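PDB 6HVG: alternansucrase from Leuconostoc mesenteroides, which belongs to glycoside hydrolase family 70, with a (beta/alpha)8 barrel, a bound calcium ion and additional repeats of the choline-binding and cell-wall-binding type. Local coordinates for residues D792-S797 with G840-P845; N803-P808 with L999-L1004; G827-E832 with V846-L851; T878-S883 with G911-N916; S947-I952 with E991-L996. All blocks are in the same frame, centred on the assembly; numbering follows the deposited sequence.

Contact 1: D792-S797 with G840-P845; sequences DQENPS and GTIYNP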
# COMPACT_ATOMS: atom_id res chain seq x y z
N ASP A 792 22.35 10.45 -6.45
CA ASP A 792 22.04 10.75 -5.06
C ASP A 792 22.82 9.88 -4.09
O ASP A 792 23.33 10.35 -3.09
CB ASP A 792 20.54 10.56 -4.83
CG ASP A 792 20.16 10.64 -3.37
OD1 ASP A 792 19.80 9.58 -2.77
OD2 ASP A 792 20.19 11.77 -2.84
N GLN A 793 22.91 8.59 -4.41
CA GLN A 793 23.63 7.62 -3.59
C GLN A 793 25.13 7.96 -3.45
O GLN A 793 25.69 7.89 -2.36
CB GLN A 793 23.51 6.24 -4.23
CG GLN A 793 24.24 5.11 -3.51
CD GLN A 793 23.99 3.76 -4.17
OE1 GLN A 793 24.92 3.04 -4.50
NE2 GLN A 793 22.73 3.42 -4.38
N GLU A 794 25.75 8.35 -4.57
CA GLU A 794 27.18 8.63 -4.63
C GLU A 794 27.52 10.10 -4.43
O GLU A 794 28.64 10.52 -4.71
CB GLU A 794 27.73 8.17 -5.97
CG GLU A 794 27.46 6.69 -6.22
CD GLU A 794 28.20 6.12 -7.41
OE1 GLU A 794 29.02 6.83 -8.03
OE2 GLU A 794 27.93 4.93 -7.70
N ASN A 795 26.57 10.87 -3.92
CA ASN A 795 26.72 12.32 -3.87
C ASN A 795 27.89 12.73 -2.96
O ASN A 795 27.88 12.39 -1.78
CB ASN A 795 25.40 12.96 -3.39
CG ASN A 795 25.35 14.45 -3.67
OD1 ASN A 795 26.28 15.17 -3.32
ND2 ASN A 795 24.26 14.94 -4.25
N PRO A 796 28.90 13.44 -3.49
CA PRO A 796 30.03 13.88 -2.63
C PRO A 796 29.63 14.88 -1.54
O PRO A 796 30.29 14.97 -0.50
CB PRO A 796 31.02 14.52 -3.61
CG PRO A 796 30.36 14.56 -4.93
CD PRO A 796 29.05 13.86 -4.90
N SER A 797 28.55 15.62 -1.75
CA SER A 797 28.02 16.49 -0.69
C SER A 797 27.87 15.74 0.61
O SER A 797 28.11 16.29 1.67
CB SER A 797 26.66 17.05 -1.10
OG SER A 797 25.62 16.11 -0.90
N GLY A 840 30.05 -2.09 -9.40
CA GLY A 840 30.08 -2.06 -7.95
C GLY A 840 29.63 -0.73 -7.42
O GLY A 840 29.63 0.26 -8.14
N THR A 841 29.23 -0.70 -6.15
CA THR A 841 28.85 0.51 -5.45
C THR A 841 30.08 1.10 -4.78
O THR A 841 31.12 0.44 -4.69
CB THR A 841 27.84 0.24 -4.31
OG1 THR A 841 28.45 -0.55 -3.29
CG2 THR A 841 26.60 -0.46 -4.81
N ILE A 842 29.94 2.32 -4.28
CA ILE A 842 31.05 2.94 -3.57
C ILE A 842 31.36 2.25 -2.23
O ILE A 842 32.47 2.32 -1.71
CB ILE A 842 30.85 4.47 -3.38
CG1 ILE A 842 29.63 4.78 -2.51
CG2 ILE A 842 30.73 5.17 -4.73
CD1 ILE A 842 29.62 6.22 -2.01
N TYR A 843 30.36 1.56 -1.69
CA TYR A 843 30.52 0.87 -0.43
C TYR A 843 31.27 -0.47 -0.57
O TYR A 843 31.82 -0.97 0.42
CB TYR A 843 29.16 0.65 0.23
CG TYR A 843 28.24 1.87 0.24
CD1 TYR A 843 28.60 3.04 0.91
CD2 TYR A 843 27.01 1.84 -0.41
CE1 TYR A 843 27.74 4.14 0.93
CE2 TYR A 843 26.16 2.93 -0.39
CZ TYR A 843 26.54 4.07 0.29
OH TYR A 843 25.69 5.13 0.31
N ASN A 844 31.31 -1.02 -1.78
CA ASN A 844 31.88 -2.35 -2.01
C ASN A 844 33.24 -2.64 -1.35
O ASN A 844 33.40 -3.69 -0.70
CB ASN A 844 31.96 -2.64 -3.51
CG ASN A 844 32.30 -4.08 -3.80
OD1 ASN A 844 33.40 -4.55 -3.48
ND2 ASN A 844 31.37 -4.80 -4.44
N PRO A 845 34.22 -1.74 -1.49
CA PRO A 845 35.53 -2.05 -0.91
C PRO A 845 35.49 -2.18 0.60
O PRO A 845 36.09 -3.10 1.15
CB PRO A 845 36.39 -0.86 -1.36
CG PRO A 845 35.69 -0.31 -2.55
CD PRO A 845 34.24 -0.45 -2.20
O HOH W 1 27.52 3.65 -5.22

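Contact 2: N803-P808 with L999-L1004; sequences NDYNLP and LISGYL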
# COMPACT_ATOMS: atom_id res chain seq x y z
N ASN A 803 18.49 7.72 -0.76
CA ASN A 803 19.37 6.66 -0.26
C ASN A 803 19.64 6.73 1.25
O ASN A 803 19.38 7.75 1.91
CB ASN A 803 20.71 6.69 -0.99
CG ASN A 803 20.61 6.19 -2.40
OD1 ASN A 803 21.08 5.10 -2.69
ND2 ASN A 803 19.97 6.97 -3.27
N ASP A 804 20.18 5.62 1.76
CA ASP A 804 20.50 5.47 3.18
C ASP A 804 21.88 5.98 3.53
O ASP A 804 22.85 5.80 2.77
CB ASP A 804 20.44 4.01 3.58
CG ASP A 804 19.04 3.53 3.89
OD1 ASP A 804 18.08 4.28 3.65
OD2 ASP A 804 18.89 2.41 4.40
N TYR A 805 21.97 6.55 4.72
CA TYR A 805 23.22 7.06 5.28
C TYR A 805 23.97 5.95 6.00
O TYR A 805 23.37 5.00 6.48
CB TYR A 805 22.93 8.19 6.29
CG TYR A 805 22.30 9.41 5.68
CD1 TYR A 805 23.10 10.43 5.16
CD2 TYR A 805 20.92 9.57 5.62
CE1 TYR A 805 22.53 11.56 4.58
CE2 TYR A 805 20.34 10.68 5.04
CZ TYR A 805 21.15 11.67 4.52
OH TYR A 805 20.58 12.79 3.95
N ASN A 806 25.31 6.07 6.06
CA ASN A 806 26.14 5.29 6.99
C ASN A 806 26.08 3.77 6.78
O ASN A 806 26.28 3.00 7.73
CB ASN A 806 25.82 5.62 8.47
CG ASN A 806 26.30 6.99 8.88
OD1 ASN A 806 27.40 7.37 8.51
ND2 ASN A 806 25.52 7.70 9.67
N LEU A 807 25.85 3.33 5.54
CA LEU A 807 25.81 1.91 5.24
C LEU A 807 27.09 1.14 5.61
O LEU A 807 27.00 0.03 6.15
CB LEU A 807 25.43 1.68 3.78
CG LEU A 807 23.93 1.93 3.50
CD1 LEU A 807 23.61 1.75 2.04
CD2 LEU A 807 23.04 1.03 4.33
N PRO A 808 28.28 1.72 5.33
CA PRO A 808 29.50 1.07 5.80
C PRO A 808 29.55 0.85 7.31
O PRO A 808 29.95 -0.21 7.77
CB PRO A 808 30.60 2.04 5.35
CG PRO A 808 30.04 2.65 4.13
CD PRO A 808 28.57 2.83 4.41
N LEU A 999 30.36 8.21 1.69
CA LEU A 999 30.50 6.93 2.41
C LEU A 999 30.11 7.00 3.90
O LEU A 999 29.81 5.96 4.51
CB LEU A 999 31.93 6.39 2.26
CG LEU A 999 32.38 6.08 0.83
CD1 LEU A 999 33.90 6.02 0.73
CD2 LEU A 999 31.77 4.79 0.31
N ILE A 1000 30.11 8.19 4.51
CA ILE A 1000 29.79 8.30 5.93
C ILE A 1000 29.22 9.66 6.34
O ILE A 1000 29.54 10.69 5.76
CB ILE A 1000 31.01 7.92 6.81
CG1 ILE A 1000 30.61 7.76 8.28
CG2 ILE A 1000 32.13 8.95 6.69
CD1 ILE A 1000 31.65 7.05 9.13
N SER A 1001 28.36 9.63 7.36
CA SER A 1001 27.91 10.79 8.10
C SER A 1001 28.06 10.44 9.57
O SER A 1001 27.09 10.08 10.24
CB SER A 1001 26.45 11.11 7.79
OG SER A 1001 26.23 11.24 6.39
N GLY A 1002 29.28 10.58 10.06
CA GLY A 1002 29.64 10.22 11.44
C GLY A 1002 31.07 9.75 11.52
O GLY A 1002 31.93 10.22 10.75
N TYR A 1003 31.35 8.83 12.44
CA TYR A 1003 32.70 8.26 12.57
C TYR A 1003 32.69 6.74 12.39
O TYR A 1003 31.71 6.10 12.74
CB TYR A 1003 33.33 8.57 13.93
CG TYR A 1003 34.73 8.03 14.02
CD1 TYR A 1003 35.77 8.68 13.41
CD2 TYR A 1003 34.99 6.82 14.65
CE1 TYR A 1003 37.06 8.17 13.44
CE2 TYR A 1003 36.28 6.32 14.70
CZ TYR A 1003 37.30 7.00 14.09
OH TYR A 1003 38.58 6.50 14.13
N LEU A 1004 33.77 6.20 11.82
CA LEU A 1004 33.99 4.74 11.76
C LEU A 1004 35.47 4.41 11.85
O LEU A 1004 36.28 4.82 11.00
CB LEU A 1004 33.44 4.16 10.47
CG LEU A 1004 33.62 2.65 10.25
CD1 LEU A 1004 32.97 1.87 11.36
CD2 LEU A 1004 33.06 2.23 8.89
O HOH W 2 26.48 8.44 4.59

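Contact 3: G827-E832 with V846-L851; sequences GDMYLE and VISALL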
# COMPACT_ATOMS: atom_id res chain seq x y z
N GLY A 827 22.39 -5.08 -3.47
CA GLY A 827 22.29 -3.66 -3.81
C GLY A 827 23.11 -2.69 -3.00
O GLY A 827 23.17 -1.52 -3.33
N ASP A 828 23.71 -3.18 -1.92
CA ASP A 828 24.74 -2.44 -1.20
C ASP A 828 26.13 -2.76 -1.74
O ASP A 828 27.09 -2.05 -1.43
CB ASP A 828 24.69 -2.79 0.30
CG ASP A 828 23.41 -2.33 0.96
OD1 ASP A 828 22.87 -1.29 0.51
OD2 ASP A 828 22.94 -3.02 1.91
N MET A 829 26.24 -3.82 -2.54
CA MET A 829 27.50 -4.25 -3.14
C MET A 829 27.61 -3.84 -4.61
O MET A 829 28.67 -3.43 -5.08
CB MET A 829 27.65 -5.76 -3.02
CG MET A 829 27.71 -6.27 -1.58
SD MET A 829 29.24 -5.79 -0.77
CE MET A 829 30.36 -6.98 -1.50
N TYR A 830 26.51 -3.98 -5.35
CA TYR A 830 26.43 -3.59 -6.74
C TYR A 830 25.23 -2.69 -6.92
O TYR A 830 24.37 -2.61 -6.03
CB TYR A 830 26.37 -4.83 -7.63
CG TYR A 830 27.61 -5.68 -7.46
CD1 TYR A 830 27.66 -6.68 -6.49
CD2 TYR A 830 28.76 -5.44 -8.22
CE1 TYR A 830 28.80 -7.43 -6.30
CE2 TYR A 830 29.92 -6.19 -8.03
CZ TYR A 830 29.93 -7.18 -7.07
OH TYR A 830 31.06 -7.93 -6.87
N LEU A 831 25.16 -1.96 -8.03
CA LEU A 831 24.06 -1.03 -8.25
C LEU A 831 22.77 -1.77 -8.55
O LEU A 831 22.76 -2.76 -9.30
CB LEU A 831 24.39 -0.08 -9.39
CG LEU A 831 25.54 0.90 -9.14
CD1 LEU A 831 25.78 1.72 -10.40
CD2 LEU A 831 25.27 1.82 -7.94
N GLU A 832 21.67 -1.28 -7.97
CA GLU A 832 20.39 -1.99 -7.96
C GLU A 832 19.67 -2.09 -9.29
O GLU A 832 18.79 -2.94 -9.43
CB GLU A 832 19.44 -1.37 -6.94
CG GLU A 832 19.66 -1.92 -5.55
CD GLU A 832 19.21 -0.97 -4.46
OE1 GLU A 832 19.74 0.14 -4.38
OE2 GLU A 832 18.33 -1.35 -3.69
N VAL A 846 34.79 -1.27 1.27
CA VAL A 846 34.72 -1.28 2.75
C VAL A 846 34.00 -2.53 3.25
O VAL A 846 34.46 -3.21 4.15
CB VAL A 846 34.00 -0.04 3.33
CG1 VAL A 846 34.15 0.01 4.84
CG2 VAL A 846 34.54 1.23 2.70
N ILE A 847 32.88 -2.85 2.62
CA ILE A 847 32.10 -4.01 3.01
C ILE A 847 32.87 -5.30 2.67
O ILE A 847 32.82 -6.26 3.42
CB ILE A 847 30.72 -4.00 2.34
CG1 ILE A 847 29.93 -2.71 2.66
CG2 ILE A 847 29.91 -5.21 2.78
CD1 ILE A 847 28.67 -2.55 1.85
N SER A 848 33.59 -5.31 1.54
CA SER A 848 34.40 -6.47 1.13
C SER A 848 35.52 -6.74 2.14
O SER A 848 35.83 -7.89 2.45
CB SER A 848 34.99 -6.26 -0.26
OG SER A 848 33.95 -6.15 -1.24
N ALA A 849 36.12 -5.66 2.64
CA ALA A 849 37.14 -5.75 3.67
C ALA A 849 36.59 -6.31 4.96
O ALA A 849 37.17 -7.22 5.57
CB ALA A 849 37.76 -4.39 3.91
N LEU A 850 35.46 -5.75 5.39
CA LEU A 850 34.77 -6.22 6.60
C LEU A 850 34.46 -7.71 6.50
O LEU A 850 34.61 -8.46 7.48
CB LEU A 850 33.49 -5.41 6.84
CG LEU A 850 33.71 -3.97 7.32
CD1 LEU A 850 32.42 -3.18 7.22
CD2 LEU A 850 34.26 -3.90 8.73
N LEU A 851 34.04 -8.13 5.32
CA LEU A 851 33.65 -9.52 5.09
C LEU A 851 34.82 -10.48 5.18
O LEU A 851 34.69 -11.55 5.77
CB LEU A 851 32.95 -9.68 3.73
CG LEU A 851 31.47 -9.32 3.77
CD1 LEU A 851 30.94 -9.06 2.37
CD2 LEU A 851 30.67 -10.42 4.46

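Contact 4: T878-S883 with G911-N916; sequences TDLLTS and GVIVGN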
# COMPACT_ATOMS: atom_id res chain seq x y z
N THR A 878 30.50 11.91 23.91
CA THR A 878 30.56 11.90 22.46
C THR A 878 29.47 11.05 21.80
O THR A 878 29.15 11.25 20.63
CB THR A 878 31.92 11.33 22.06
OG1 THR A 878 32.96 12.16 22.60
CG2 THR A 878 32.08 11.29 20.59
N ASP A 879 28.91 10.12 22.57
CA ASP A 879 27.97 9.10 22.06
C ASP A 879 28.57 8.22 20.96
O ASP A 879 27.92 7.93 19.95
CB ASP A 879 26.66 9.77 21.61
CG ASP A 879 25.56 8.76 21.33
OD1 ASP A 879 25.30 7.93 22.21
OD2 ASP A 879 24.95 8.83 20.24
N LEU A 880 29.83 7.82 21.16
CA LEU A 880 30.55 6.96 20.24
C LEU A 880 30.41 5.52 20.75
O LEU A 880 30.65 5.25 21.93
CB LEU A 880 32.03 7.39 20.14
CG LEU A 880 32.62 7.67 18.73
CD1 LEU A 880 31.70 8.37 17.77
CD2 LEU A 880 33.90 8.48 18.83
N LEU A 881 29.99 4.61 19.88
CA LEU A 881 29.76 3.21 20.27
C LEU A 881 31.03 2.37 20.09
O LEU A 881 31.68 2.47 19.07
CB LEU A 881 28.61 2.60 19.47
CG LEU A 881 28.28 1.12 19.69
CD1 LEU A 881 26.78 0.89 19.78
CD2 LEU A 881 28.83 0.26 18.57
N THR A 882 31.35 1.57 21.09
CA THR A 882 32.51 0.71 21.04
C THR A 882 32.12 -0.75 21.16
O THR A 882 31.58 -1.18 22.17
CB THR A 882 33.53 1.09 22.13
OG1 THR A 882 32.91 1.10 23.42
CG2 THR A 882 34.12 2.45 21.84
N SER A 883 32.39 -1.50 20.09
CA SER A 883 32.05 -2.93 20.00
C SER A 883 33.31 -3.73 19.76
O SER A 883 34.09 -3.40 18.86
CB SER A 883 31.05 -3.20 18.86
OG SER A 883 30.63 -4.56 18.83
N GLY A 911 38.00 -4.60 16.84
CA GLY A 911 37.50 -3.44 17.56
C GLY A 911 36.79 -2.50 16.61
O GLY A 911 37.33 -2.13 15.57
N VAL A 912 35.55 -2.15 16.94
CA VAL A 912 34.74 -1.26 16.10
C VAL A 912 34.26 -0.04 16.88
O VAL A 912 33.72 -0.17 17.99
CB VAL A 912 33.55 -1.99 15.50
CG1 VAL A 912 32.76 -1.06 14.58
CG2 VAL A 912 34.03 -3.20 14.74
N ILE A 913 34.52 1.14 16.31
CA ILE A 913 34.08 2.41 16.84
C ILE A 913 33.20 3.08 15.78
O ILE A 913 33.63 3.22 14.64
CB ILE A 913 35.27 3.33 17.16
CG1 ILE A 913 36.27 2.61 18.07
CG2 ILE A 913 34.77 4.62 17.82
CD1 ILE A 913 37.59 3.32 18.18
N VAL A 914 32.00 3.51 16.17
CA VAL A 914 31.08 4.15 15.22
C VAL A 914 30.30 5.29 15.85
O VAL A 914 29.94 5.24 17.01
CB VAL A 914 30.14 3.11 14.57
CG1 VAL A 914 29.64 2.14 15.60
CG2 VAL A 914 28.98 3.76 13.83
N GLY A 915 30.07 6.33 15.05
CA GLY A 915 29.30 7.50 15.47
C GLY A 915 28.34 7.95 14.39
O GLY A 915 28.53 7.63 13.22
N ASN A 916 27.31 8.70 14.79
CA ASN A 916 26.26 9.19 13.89
C ASN A 916 26.23 10.70 13.80
O ASN A 916 25.22 11.28 13.44
CB ASN A 916 24.89 8.69 14.36
CG ASN A 916 24.56 9.11 15.78
OD1 ASN A 916 25.11 10.07 16.31
ND2 ASN A 916 23.65 8.39 16.40

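Contact 5: S947-I952 with E991-L996; sequences SNDSGI and EMKGSL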
# COMPACT_ATOMS: atom_id res chain seq x y z
N SER A 947 37.72 6.37 8.89
CA SER A 947 37.00 7.42 8.16
C SER A 947 37.77 8.75 8.15
O SER A 947 38.59 9.00 9.02
CB SER A 947 35.60 7.63 8.77
OG SER A 947 35.67 8.08 10.10
N ASN A 948 37.49 9.58 7.16
CA ASN A 948 38.08 10.90 7.04
C ASN A 948 37.15 11.78 6.20
O ASN A 948 36.06 11.34 5.82
CB ASN A 948 39.48 10.81 6.43
CG ASN A 948 39.48 10.19 5.03
OD1 ASN A 948 38.83 10.69 4.10
ND2 ASN A 948 40.23 9.09 4.87
N ASP A 949 37.57 13.00 5.89
CA ASP A 949 36.67 14.00 5.31
C ASP A 949 36.30 13.80 3.83
O ASP A 949 35.35 14.44 3.34
CB ASP A 949 37.24 15.40 5.57
CG ASP A 949 37.26 15.75 7.06
OD1 ASP A 949 36.23 15.52 7.75
OD2 ASP A 949 38.30 16.25 7.55
N SER A 950 37.04 12.94 3.14
CA SER A 950 36.79 12.64 1.72
C SER A 950 36.28 11.21 1.46
O SER A 950 35.69 10.94 0.41
CB SER A 950 38.05 12.89 0.89
OG SER A 950 39.13 12.17 1.42
N GLY A 951 36.52 10.30 2.40
CA GLY A 951 36.00 8.94 2.30
C GLY A 951 36.27 8.09 3.54
O GLY A 951 36.31 8.60 4.67
N ILE A 952 36.44 6.79 3.32
CA ILE A 952 36.89 5.86 4.35
C ILE A 952 38.05 5.09 3.75
O ILE A 952 37.87 4.44 2.73
CB ILE A 952 35.78 4.86 4.77
CG1 ILE A 952 34.54 5.59 5.29
CG2 ILE A 952 36.30 3.92 5.86
CD1 ILE A 952 33.30 4.74 5.42
N GLU A 991 42.83 12.52 13.27
CA GLU A 991 41.94 13.12 14.25
C GLU A 991 40.66 12.28 14.43
O GLU A 991 40.07 11.85 13.45
CB GLU A 991 41.58 14.55 13.80
CG GLU A 991 41.13 15.48 14.94
CD GLU A 991 40.47 16.77 14.46
OE1 GLU A 991 40.78 17.22 13.33
OE2 GLU A 991 39.66 17.35 15.22
N MET A 992 40.25 12.05 15.69
CA MET A 992 38.91 11.52 16.00
C MET A 992 37.87 12.61 15.72
O MET A 992 37.51 13.42 16.58
CB MET A 992 38.79 11.06 17.46
CG MET A 992 39.57 9.80 17.82
SD MET A 992 38.83 8.25 17.24
CE MET A 992 37.43 8.11 18.37
N LYS A 993 37.41 12.59 14.48
CA LYS A 993 36.66 13.68 13.88
C LYS A 993 35.48 13.04 13.14
O LYS A 993 35.66 12.14 12.32
CB LYS A 993 37.58 14.40 12.87
CG LYS A 993 37.07 15.71 12.29
CD LYS A 993 37.91 16.16 11.09
CE LYS A 993 37.54 17.57 10.62
NZ LYS A 993 36.19 17.66 9.99
N GLY A 994 34.27 13.51 13.43
CA GLY A 994 33.13 13.17 12.60
C GLY A 994 33.35 13.76 11.21
O GLY A 994 33.88 14.85 11.06
N SER A 995 32.95 13.02 10.18
CA SER A 995 33.14 13.45 8.79
C SER A 995 31.81 13.42 8.04
O SER A 995 30.84 12.79 8.49
CB SER A 995 34.16 12.55 8.09
OG SER A 995 35.44 12.58 8.72
N LEU A 996 31.77 14.08 6.88
CA LEU A 996 30.59 14.06 6.02
C LEU A 996 31.02 13.89 4.58
O LEU A 996 31.70 14.75 4.04
CB LEU A 996 29.76 15.34 6.23
CG LEU A 996 28.26 15.31 5.87
CD1 LEU A 996 27.44 16.15 6.84
CD2 LEU A 996 27.99 15.79 4.45

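Contact 1: D792-S797 with G840-P845
The outer half of the Glu794 side chain lies obliquely across the CG2 methyl of Ile842, with Glu794 CD 3.8 Å and Glu794 CG 3.9 Å from that carbon. Glu794 is the first residue to leave helical geometry after helix 779-793; its CG stands beside the backbone N (chi1 -57°), and the chain, extended from there, carries CD to the isoleucine methyl. Ile842 lays its CG1 over the centre of one face of the Tyr843 ring. The hydroxyl of Tyr843 in turn comes within 3.8 Å of Gln793 O, a carbonyl that is hydrogen-bonded to Lys800 NZ. Gln793 runs at about a right angle to Thr841, its OE1 3.9 Å from Thr841 CG2, while its NE2 is held by Asn803 OD1. A water joins the two segments: it donates to Gln793 OE1 at 2.8 Å and also to Glu794 OE2, and it accepts from Ile842 N at 2.9 Å. Thr841 OG1 receives two weak capping bonds from Tyr843 N and Asn844 N at the start of helix 844-857, and is hydrogen-bonded to Asp828 O as its stronger partner. The segments therefore meet through aliphatic carbon and one shared water rather than by direct polar bonds, and that water supplies a partner to the backbone N-H of Ile842 within a largely buried setting.

Contact 2: N803-P808 with L999-L1004
This is a buried side-chain-to-backbone contact between the chain entering helix 807-814 of the barrel and the corner that leads into strand 1003-1009 of the antiparallel sheet, with two hydrogen bonds from the carboxamide of Asn806 to the backbone of Ser1001. Asn806 OD1 accepts from Ser1001 N at 2.7 Å in a nearly straight bond (166° at the hydrogen). Asn806 ND2 donates to Ser1001 O at 2.9 Å; this oxygen lies in the plane of the amide, whereas the N-H arrives well above the plane of the serine carbonyl. Asn806 CG stands beside its own backbone N (chi1 -71°), a position from which the amide reaches Ser1001. The residue holds the N-cap position, but its side chain makes no capping bond. A water accepts from Asn806 N at 3.0 Å and is weakly bonded to Ser1001 OG, which lies 3.5 Å from CD1 of the Tyr805 ring. In the first turn of the helix, Pro808 CG meets Leu999 O at 3.3 Å, and Pro808 CB faces Leu1004 CD2 at 4.3 Å. Arg698 stands nearby, in a cation-pi contact with Tyr805 and a weak bond to Ser1001 O. One amide thus satisfies both the N-H and the C=O of a single residue, much as a neighbouring strand would, at a corner where the chain changes direction in the buried interface.

Contact 3: G827-E832 with V846-L851
Ile847, which follows Val846 and its packing on Pro808 of helix 807-814, is the first residue of the helical segment 846-851 to touch segment 827-832; it points its CB toward that segment and meets it with both branches. The CD1 end reaches Asp828 O at 3.7 Å and stands 4.3 Å from Asp828 CB, while CG2 lies 3.7 Å from Met829 SD. CG2 is anti to the backbone N, which sets it beside Met829; chi2, 170°, then extends CD1 to Asp828. The Met829 chain crosses Ile847 obliquely and is bent at both chi2 and chi3; the last of these (-77°) brings CE to the next residue, Ser848, where it lies 3.7 Å from OG. That hydroxyl is hydrogen-bonded to Asn844 O, one turn back in the same helix, so the methionine methyl rests beside a polar group already engaged. The two segments follow strand 821-825 of the parallel barrel sheet: the chain leaves that strand through the short helix 826-829, loops round, and enters helix 844-857, in keeping with the strand-then-helix order of a (beta/alpha)8 fold. The Asp828 carboxylate is in a salt bridge to Arg750 and hydrogen-bonded to Tyr811; its carbonyl O is bonded to Thr841 OG1. Leu850 turns to helix 807-814, touching Ala812. Leu851, one turn after Ile847 and joined to it by the backbone bond from Leu851 N to Ile847 O, brings CD1 to 4.4 Å from Met829 CE.

Contact 4: T878-S883 with G911-N916
Residues 881-883 and 911-915 run antiparallel, their short axes 4.8 Å apart at closest and 162° between directions, with Leu881 opposite Val914 and Ser883 opposite Val912 as hydrogen-bonded pairs and Thr882 opposite Ile913 as the non-hydrogen-bonded pair between them. Leu881 N donates to Val914 O at 2.9 Å and Val914 N returns the bond to Leu881 O. Two further bonds tie Ser883 N to Val912 O and Val912 N to Ser883 O, the last at 2.7 Å. On the face carrying Leu881, Ser883, Val912 and Val914, the side chains of Leu881 and Val914 lie side by side and point the same way, Leu881 CD2 3.6 Å from Val914 CG1. Leu880, next to Leu881, crosses Ile913 obliquely, Leu880 CG to Ile913 CG2 at 3.8 Å, and its CD1 rests on Gly915 CA, where the glycine presents bare backbone. Asp879 OD2 and Asn916 ND2 approach to only 4.1 Å, each bonded elsewhere, to Met701 N and Ser690 O. The two strands are neighbours in the large antiparallel sheet, probably domain C of this family. Strand 862-866 pairs with 881-885 on one side, and strand 1003-1009 with 910-915 on the other. Helix 807-814 packs on the face of Leu881, Val912 and Val914 through Ala812 and Met813, while strand 927-931 lies against Thr882 and Ile913 on the reverse face.

Contact 5: S947-I952 with E991-L996
Asp949 OD1 is approached by two groups of the facing segment, the ammonium of Lys993 and the hydroxyl of Ser995. Lys993 NZ makes a salt bridge to this oxygen at 3.1 Å, meeting it on the syn side and 29° out of the carboxylate plane, and stays 3.5 Å from Asp949 OD2. The acid is at the surface, so the pull of the lysine on it is probably softened by solvent. The two side chains cross at about a right angle: the lysine is extended until chi4, -69°, brings NZ round to the acid, and Lys993 CE lies 3.4 Å from Asp949 OD2. Ser995 OG stands 3.2 Å from Asp949 OD1 and the same distance from Asn948 O. Asp949 belongs to the connection between strands 940-947 and 952-954 of the antiparallel sheet, a hairpin whose turn is shaped by Asn948. Asn948 OD1 accepts from Ser950 N, Ser950 OG and Gly951 N, an Asx turn and an Asx motif on one oxygen, and Asn948 N is bonded to Gly951 O at 2.9 Å. On the facing segment, Ser995 opens strand 995-997 and is joined by a backbone bond to Gly1002, while Ser947 OG is hydrogen-bonded to Leu1004 N.

In the fold
All five contacts lie on one side of the chain's centre, where the barrel meets the antiparallel sheet, probably domain C of this family. Contacts 1 and 3 share helix 844-857, their segments alternate along the chain, and their centres are about 10 Å apart. Contact 2, its centre also about 10 Å from that of contact 1, spans the longest interval and encloses contacts 3, 4 and 5 in sequence. Centre to centre, contact 5 lies about 10 Å from contact 2 and 14 Å from contact 4. Contact 2 joins the two parts, contacts 1 and 3 lying on the barrel side and 4 and 5 in the sheet, most of whose strands come between barrel strands 821-825 and 1045-1047.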